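Local structure of conserved hypothetical protein NMB0706 (1RV9) at residues 16-20 / 31-37; 82-86 / 143-149; 124-130 / 155-161. The protein is of unknown function but has an alpha-beta-beta-alpha architecture, belongs to the DUF152 (YfiH, multi-copper polyphenol oxidoreductase laccase) family and is probably an enzyme. All coordinates share one frame. Residue numbers count along the deposited sequence, not the author numbering.

Interaction 1 (16-20 / 31-37); sequences NFLTA and LITTRNG
F17 (rotamer m) packs its side chain against L31 and T33: F17 CB is 3.7 Å from L31 CD1, and T33 CG2 meets the ring near its plane, 4.2 Å from F17 CD1. L31 (t, chi2 near +70°) leaves the backbone pointing away, yet its end swings back; both residues also touch helix 57-71, F17 at Q70 and L31 at V67, Q70 and V71. Residues 17-18 and 31-33 are extended and run antiparallel; N16 and the 34-37 end leave strand geometry. F17 faces T33 as a non-hydrogen-bonded pair (CA to CA 5.0 Å); L18 faces I32 as a hydrogen-bonded pair (CA to CA 4.9 Å), with L18 N to I32 O at 3.0 Å and I32 N to L18 O at 2.8 Å. This is a beta hairpin in which strand 17-18 forms the margin of a five-stranded mixed sheet, while strand 28-33 pairs on its other edge with strand 248-254, antiparallel. On the face opposite F17, L18 CB sits 4.0 Å from I32 CB and L18 CG 3.8 Å from T34 CG2. Beyond T33 only a weak backbone bond remains, T34 N to N16 O at 3.5 Å. T34, chi1 p, donates from OG1 to N16 O at 2.7 Å, and the same OG1 accepts from N36 N at 3.2 Å, closing an ST turn. Water 1 accepts from T34 N at 2.9 Å and lies 2.5 Å from N16 O. N16 OD1 is 3.3 Å from G37 CA; at phi near +101°, a CB on G37 would clash with N16 OD1.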
# COMPACT_ATOMS: atom_id res chain seq x y z
N ASN A 16 17.95 -4.69 -2.84
CA ASN A 16 16.70 -5.38 -2.55
C ASN A 16 15.64 -4.44 -2.02
O ASN A 16 14.49 -4.83 -1.81
CB ASN A 16 16.95 -6.48 -1.52
CG ASN A 16 17.90 -7.54 -2.03
OD1 ASN A 16 18.58 -8.20 -1.25
ND2 ASN A 16 17.95 -7.72 -3.34
N PHE A 17 16.02 -3.19 -1.79
CA PHE A 17 15.10 -2.20 -1.27
C PHE A 17 14.97 -1.01 -2.20
O PHE A 17 15.95 -0.57 -2.81
CB PHE A 17 15.57 -1.73 0.11
CG PHE A 17 15.64 -2.82 1.13
CD1 PHE A 17 14.48 -3.40 1.63
CD2 PHE A 17 16.87 -3.31 1.56
CE1 PHE A 17 14.54 -4.44 2.54
CE2 PHE A 17 16.94 -4.35 2.47
CZ PHE A 17 15.77 -4.92 2.96
N LEU A 18 13.76 -0.50 -2.31
CA LEU A 18 13.49 0.65 -3.15
C LEU A 18 12.96 1.76 -2.26
O LEU A 18 12.64 1.53 -1.09
CB LEU A 18 12.44 0.30 -4.21
CG LEU A 18 12.69 -0.96 -5.04
CD1 LEU A 18 11.50 -1.21 -5.95
CD2 LEU A 18 13.97 -0.80 -5.84
N THR A 19 12.88 2.96 -2.81
CA THR A 19 12.35 4.11 -2.08
C THR A 19 11.43 4.84 -3.04
O THR A 19 11.57 4.72 -4.26
CB THR A 19 13.46 5.07 -1.60
OG1 THR A 19 14.17 5.59 -2.73
CG2 THR A 19 14.42 4.35 -0.67
N ALA A 20 10.49 5.59 -2.48
CA ALA A 20 9.54 6.32 -3.30
C ALA A 20 10.19 7.47 -4.07
O ALA A 20 10.99 8.23 -3.52
CB ALA A 20 8.42 6.87 -2.43
N LEU A 31 10.38 3.16 2.43
CA LEU A 31 11.04 1.90 2.12
C LEU A 31 9.99 1.06 1.41
O LEU A 31 8.97 0.71 2.00
CB LEU A 31 11.53 1.19 3.38
CG LEU A 31 12.39 -0.05 3.11
CD1 LEU A 31 13.73 0.38 2.53
CD2 LEU A 31 12.61 -0.84 4.40
N ILE A 32 10.24 0.77 0.14
CA ILE A 32 9.35 -0.05 -0.66
C ILE A 32 10.12 -1.36 -0.81
O ILE A 32 11.04 -1.44 -1.62
CB ILE A 32 9.12 0.58 -2.05
CG1 ILE A 32 8.53 1.98 -1.89
CG2 ILE A 32 8.20 -0.31 -2.89
CD1 ILE A 32 7.21 2.03 -1.15
N THR A 33 9.77 -2.37 -0.03
CA THR A 33 10.49 -3.63 -0.10
C THR A 33 10.14 -4.45 -1.33
O THR A 33 9.08 -4.28 -1.93
CB THR A 33 10.26 -4.49 1.16
OG1 THR A 33 8.95 -5.06 1.14
CG2 THR A 33 10.41 -3.65 2.42
N THR A 34 11.06 -5.32 -1.72
CA THR A 34 10.85 -6.20 -2.85
C THR A 34 10.82 -7.60 -2.24
O THR A 34 10.98 -7.75 -1.02
CB THR A 34 12.00 -6.12 -3.88
OG1 THR A 34 13.21 -6.62 -3.29
CG2 THR A 34 12.22 -4.68 -4.33
N ARG A 35 10.63 -8.61 -3.06
CA ARG A 35 10.57 -9.97 -2.55
C ARG A 35 11.95 -10.51 -2.19
O ARG A 35 12.07 -11.57 -1.58
CB ARG A 35 9.91 -10.90 -3.59
CG ARG A 35 10.75 -11.13 -4.84
CD ARG A 35 10.02 -12.05 -5.81
NE ARG A 35 9.67 -13.31 -5.17
CZ ARG A 35 8.94 -14.26 -5.74
NH1 ARG A 35 8.46 -14.10 -6.97
NH2 ARG A 35 8.66 -15.37 -5.07
N ASN A 36 12.98 -9.76 -2.53
CA ASN A 36 14.34 -10.20 -2.26
C ASN A 36 15.00 -9.65 -1.00
O ASN A 36 14.62 -8.59 -0.49
CB ASN A 36 15.20 -9.87 -3.48
CG ASN A 36 14.59 -10.39 -4.76
OD1 ASN A 36 14.33 -11.58 -4.89
ND2 ASN A 36 14.35 -9.50 -5.71
N GLY A 37 15.97 -10.40 -0.49
CA GLY A 37 16.69 -10.01 0.70
C GLY A 37 16.27 -10.71 1.98
O GLY A 37 16.76 -10.37 3.06
O HOH W 1 13.27 -6.04 0.01

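Interaction 2 (82-86 / 143-149); sequences HSTVV and GGVLQNT. With SO4 (sulfate ion), chain B.
A Schellman motif at G144 ends helix 138-143, and the same residue is the N-cap of helix 145-153; the irregular segment 82-86, leading to the edge strand of the six-stranded sheet, packs against this junction. G144 has phi/psi of 105/25. T84 (phi/psi -118/19, chi1 p) lies closest, its CA 4.1 Å from V145 CA. Its methyl, T84 CG2, fills the bend, 3.5 Å from G143 C and 3.7 Å from V145 N, so close that a CB on G143 would collide with it. One turn along, N148 (chi1 m, CA-to-CB toward the loop) donates from ND2 to T84 O at 2.9 Å, nearly straight at 169°. V86, chi1 t, presses CG2 against the helix, 3.8 Å from N148 CB and 3.7 Å from T149 OG1; that hydroxyl itself donates to V145 O at 2.8 Å. At the start of the loop S83 OG accepts from V85 N at 3.1 Å, an ST turn, and is also hydrogen-bonded to D100. H82, with phi +57°, turns away from the helix and meets H135 edge-to-face; H135 has, with C118 and D100, the geometry of a Cys-His-Asp triad, consistent with an active-site pocket. A sulfate, probably from the crystallisation liquor and also held by H52 and R247, accepts at SO4 O4 from H82 NE2, 2.6 Å away.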
# COMPACT_ATOMS: atom_id res chain seq x y z
N HIS A 82 -9.07 -5.49 4.92
CA HIS A 82 -9.71 -4.82 3.79
C HIS A 82 -10.83 -3.87 4.22
O HIS A 82 -11.85 -3.74 3.53
CB HIS A 82 -10.21 -5.87 2.80
CG HIS A 82 -9.10 -6.59 2.10
ND1 HIS A 82 -8.56 -6.15 0.91
CD2 HIS A 82 -8.39 -7.69 2.45
CE1 HIS A 82 -7.56 -6.95 0.56
NE2 HIS A 82 -7.44 -7.89 1.48
N SER A 83 -10.60 -3.22 5.35
CA SER A 83 -11.54 -2.26 5.92
C SER A 83 -11.10 -0.87 5.49
O SER A 83 -10.18 -0.71 4.68
CB SER A 83 -11.48 -2.32 7.45
OG SER A 83 -10.28 -1.73 7.93
N THR A 84 -11.76 0.14 6.04
CA THR A 84 -11.42 1.53 5.75
C THR A 84 -10.98 2.16 7.07
O THR A 84 -10.96 3.39 7.21
CB THR A 84 -12.64 2.30 5.20
OG1 THR A 84 -13.69 2.29 6.17
CG2 THR A 84 -13.13 1.67 3.90
N VAL A 85 -10.62 1.32 8.03
CA VAL A 85 -10.21 1.77 9.35
C VAL A 85 -8.77 2.26 9.42
O VAL A 85 -7.84 1.58 8.98
CB VAL A 85 -10.41 0.65 10.40
CG1 VAL A 85 -9.99 1.13 11.79
CG2 VAL A 85 -11.87 0.23 10.41
N VAL A 86 -8.61 3.46 9.98
CA VAL A 86 -7.31 4.10 10.13
C VAL A 86 -6.98 4.20 11.62
O VAL A 86 -7.84 4.56 12.43
CB VAL A 86 -7.33 5.53 9.56
CG1 VAL A 86 -5.93 6.14 9.62
CG2 VAL A 86 -7.86 5.52 8.13
N GLY A 143 -14.32 1.62 -0.75
CA GLY A 143 -14.95 1.92 0.53
C GLY A 143 -14.57 3.25 1.16
O GLY A 143 -15.27 3.72 2.07
N GLY A 144 -13.47 3.83 0.72
CA GLY A 144 -13.04 5.12 1.24
C GLY A 144 -11.85 5.11 2.20
O GLY A 144 -11.72 6.02 3.01
N VAL A 145 -10.99 4.11 2.10
CA VAL A 145 -9.84 4.06 3.00
C VAL A 145 -8.91 5.25 2.78
O VAL A 145 -8.33 5.77 3.74
CB VAL A 145 -9.03 2.73 2.84
CG1 VAL A 145 -8.37 2.67 1.48
CG2 VAL A 145 -7.99 2.62 3.96
N LEU A 146 -8.78 5.71 1.54
CA LEU A 146 -7.91 6.84 1.26
C LEU A 146 -8.48 8.13 1.85
O LEU A 146 -7.76 8.91 2.47
CB LEU A 146 -7.68 7.00 -0.25
CG LEU A 146 -6.98 5.82 -0.94
CD1 LEU A 146 -6.60 6.20 -2.35
CD2 LEU A 146 -5.73 5.42 -0.16
N GLN A 147 -9.79 8.34 1.67
CA GLN A 147 -10.43 9.53 2.21
C GLN A 147 -10.30 9.57 3.73
O GLN A 147 -10.05 10.62 4.31
CB GLN A 147 -11.91 9.58 1.82
CG GLN A 147 -12.17 9.73 0.32
CD GLN A 147 -12.34 8.40 -0.38
OE1 GLN A 147 -11.52 7.49 -0.23
NE2 GLN A 147 -13.41 8.27 -1.16
N ASN A 148 -10.47 8.42 4.38
CA ASN A 148 -10.36 8.36 5.84
C ASN A 148 -8.93 8.62 6.30
O ASN A 148 -8.70 9.22 7.35
CB ASN A 148 -10.83 7.00 6.37
CG ASN A 148 -12.31 6.78 6.16
OD1 ASN A 148 -13.06 7.73 5.93
ND2 ASN A 148 -12.74 5.53 6.27
N THR A 149 -7.96 8.16 5.52
CA THR A 149 -6.56 8.37 5.87
C THR A 149 -6.23 9.86 5.77
O THR A 149 -5.61 10.43 6.67
CB THR A 149 -5.63 7.57 4.94
OG1 THR A 149 -5.92 6.17 5.08
CG2 THR A 149 -4.16 7.83 5.29
S SO4 B . -4.89 -10.70 1.79
O1 SO4 B . -5.84 -11.66 2.39
O2 SO4 B . -3.55 -10.92 2.37
O3 SO4 B . -4.83 -10.92 0.33
O4 SO4 B . -5.32 -9.32 2.07

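Interaction 3 (124-130 / 155-161); sequences CDRAGTA and VPPVEMM
Three backbone hydrogen bonds tie 124-130 to 155-161: M161 N to C124 O at 2.9 Å, C124 N to M161 O at 3.2 Å, and R126 N to E159 O at 2.9 Å. In this antiparallel register C124 and M161 form a hydrogen-bonded pair (CA to CA 5.7 Å) and D125 and M160 a non-hydrogen-bonded one, drawn in to 4.3 Å between CA atoms. CA-H...O contacts accompany the close approach, with D125 CA 3.1 Å from E159 O and M160 CA 3.4 Å from C124 O. Past the pair, D125 to G128 make a type I turn. The D125 carboxylate, chi1 p, gathers the hairpin loop: OD1 accepts from T129 N at 2.7 Å and A130 N at 3.1 Å, OD2 from T129 OG1 at 2.8 Å. Opposite, residues 157-159 form a short 3-10 turn. Water 2 accepts from R126 NE at 2.7 Å and donates to V158 O (2.9 Å) and M160 O (2.7 Å); water 3 joins A127 N (3.0 Å) to E159 OE1 (2.8 Å). C124 SG touches M161 CG at 3.3 Å, and M161 CE, chi3 near +84°, covers one face of the R126 guanidinium, 3.4 Å from R126 CD. V155 CG1 lies 4.3 Å from A130 CB. Strand 119-125 is flanked by its hairpin partner 131-136 and by 160-164; the last two run parallel, joined by a beta-alpha-beta crossover through helices 138-143 and 145-153, and M160 packs against I150 and M153 of the latter.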
# COMPACT_ATOMS: atom_id res chain seq x y z
N CYS A 124 2.28 12.08 2.78
CA CYS A 124 3.09 12.97 3.59
C CYS A 124 2.72 14.38 3.16
O CYS A 124 2.06 14.56 2.14
CB CYS A 124 4.59 12.73 3.40
SG CYS A 124 5.35 13.48 1.93
N ASP A 125 3.11 15.37 3.96
CA ASP A 125 2.85 16.76 3.58
C ASP A 125 4.18 17.38 3.16
O ASP A 125 5.25 16.87 3.50
CB ASP A 125 2.19 17.53 4.74
CG ASP A 125 3.05 17.60 5.99
OD1 ASP A 125 3.82 16.66 6.24
OD2 ASP A 125 2.93 18.61 6.72
N ARG A 126 4.11 18.47 2.40
CA ARG A 126 5.31 19.14 1.90
C ARG A 126 6.29 19.56 2.98
O ARG A 126 7.51 19.51 2.77
CB ARG A 126 4.91 20.37 1.08
CG ARG A 126 3.99 20.07 -0.10
CD ARG A 126 4.74 19.55 -1.33
NE ARG A 126 3.81 19.13 -2.37
CZ ARG A 126 4.16 18.80 -3.62
NH1 ARG A 126 5.43 18.85 -3.99
NH2 ARG A 126 3.23 18.42 -4.49
N ALA A 127 5.78 19.96 4.14
CA ALA A 127 6.62 20.41 5.24
C ALA A 127 7.20 19.28 6.09
O ALA A 127 8.07 19.51 6.93
CB ALA A 127 5.84 21.37 6.13
N GLY A 128 6.72 18.06 5.87
CA GLY A 128 7.22 16.93 6.63
C GLY A 128 6.83 16.91 8.09
O GLY A 128 7.69 16.84 8.97
N THR A 129 5.53 16.98 8.36
CA THR A 129 5.05 16.95 9.74
C THR A 129 4.12 15.76 9.99
O THR A 129 3.79 15.46 11.13
CB THR A 129 4.27 18.23 10.10
OG1 THR A 129 3.00 18.23 9.45
CG2 THR A 129 5.06 19.47 9.68
N ALA A 130 3.71 15.09 8.92
CA ALA A 130 2.83 13.94 9.06
C ALA A 130 2.98 12.97 7.90
O ALA A 130 3.23 13.38 6.76
CB ALA A 130 1.38 14.41 9.15
N VAL A 155 -3.93 17.52 7.87
CA VAL A 155 -3.10 18.50 7.19
C VAL A 155 -3.86 18.87 5.92
O VAL A 155 -4.64 18.07 5.40
CB VAL A 155 -1.70 17.95 6.84
CG1 VAL A 155 -0.83 17.93 8.09
CG2 VAL A 155 -1.81 16.55 6.27
N PRO A 156 -3.67 20.09 5.41
CA PRO A 156 -4.36 20.53 4.19
C PRO A 156 -4.11 19.59 3.02
O PRO A 156 -2.96 19.32 2.67
CB PRO A 156 -3.77 21.92 3.95
CG PRO A 156 -3.44 22.39 5.33
CD PRO A 156 -2.82 21.17 5.95
N PRO A 157 -5.18 19.09 2.39
CA PRO A 157 -4.99 18.19 1.25
C PRO A 157 -4.06 18.74 0.17
O PRO A 157 -3.29 17.99 -0.43
CB PRO A 157 -6.41 17.98 0.74
CG PRO A 157 -7.22 18.03 2.00
CD PRO A 157 -6.61 19.21 2.73
N VAL A 158 -4.12 20.05 -0.07
CA VAL A 158 -3.28 20.65 -1.10
C VAL A 158 -1.79 20.54 -0.74
O VAL A 158 -0.93 20.56 -1.62
CB VAL A 158 -3.66 22.14 -1.33
CG1 VAL A 158 -3.09 23.01 -0.22
CG2 VAL A 158 -3.17 22.59 -2.69
N GLU A 159 -1.50 20.41 0.55
CA GLU A 159 -0.12 20.29 1.00
C GLU A 159 0.29 18.82 1.08
O GLU A 159 1.42 18.50 1.44
CB GLU A 159 0.06 20.96 2.36
CG GLU A 159 -0.37 22.42 2.36
CD GLU A 159 0.21 23.21 3.51
OE1 GLU A 159 1.45 23.42 3.53
OE2 GLU A 159 -0.56 23.63 4.40
N MET A 160 -0.64 17.93 0.75
CA MET A 160 -0.36 16.50 0.78
C MET A 160 0.12 15.96 -0.55
O MET A 160 -0.19 16.50 -1.62
CB MET A 160 -1.62 15.70 1.13
CG MET A 160 -2.13 15.82 2.53
SD MET A 160 -3.51 14.68 2.69
CE MET A 160 -4.03 15.02 4.36
N MET A 161 0.90 14.89 -0.48
CA MET A 161 1.36 14.22 -1.68
C MET A 161 1.17 12.74 -1.39
O MET A 161 1.30 12.31 -0.25
CB MET A 161 2.82 14.56 -2.00
CG MET A 161 3.85 14.13 -0.99
SD MET A 161 5.50 14.67 -1.51
CE MET A 161 5.51 16.29 -0.90
O HOH W 2 1.13 18.72 -2.56
O HOH W 3 3.10 21.23 4.14

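Interactions 1 and 3 both pair antiparallel strands, but in different sheets: 16-20 / 31-37 closes the margin of the five-stranded one, whereas 124-130 / 155-161 lies at the ends of two inner strands of the six-stranded one. Interaction 2 instead sets a loop on a helix junction, with less buried area and a single hydrogen bond across it, from a side chain. It shares helix 145-153 with the crossover leading into interaction 3, and their nearest atoms are about 5 Å apart. None is wholly core: each combines buried and exposed residues. Waters bridge the segments in 1 and 3, while interaction 2 borders what may be the active-site pocket.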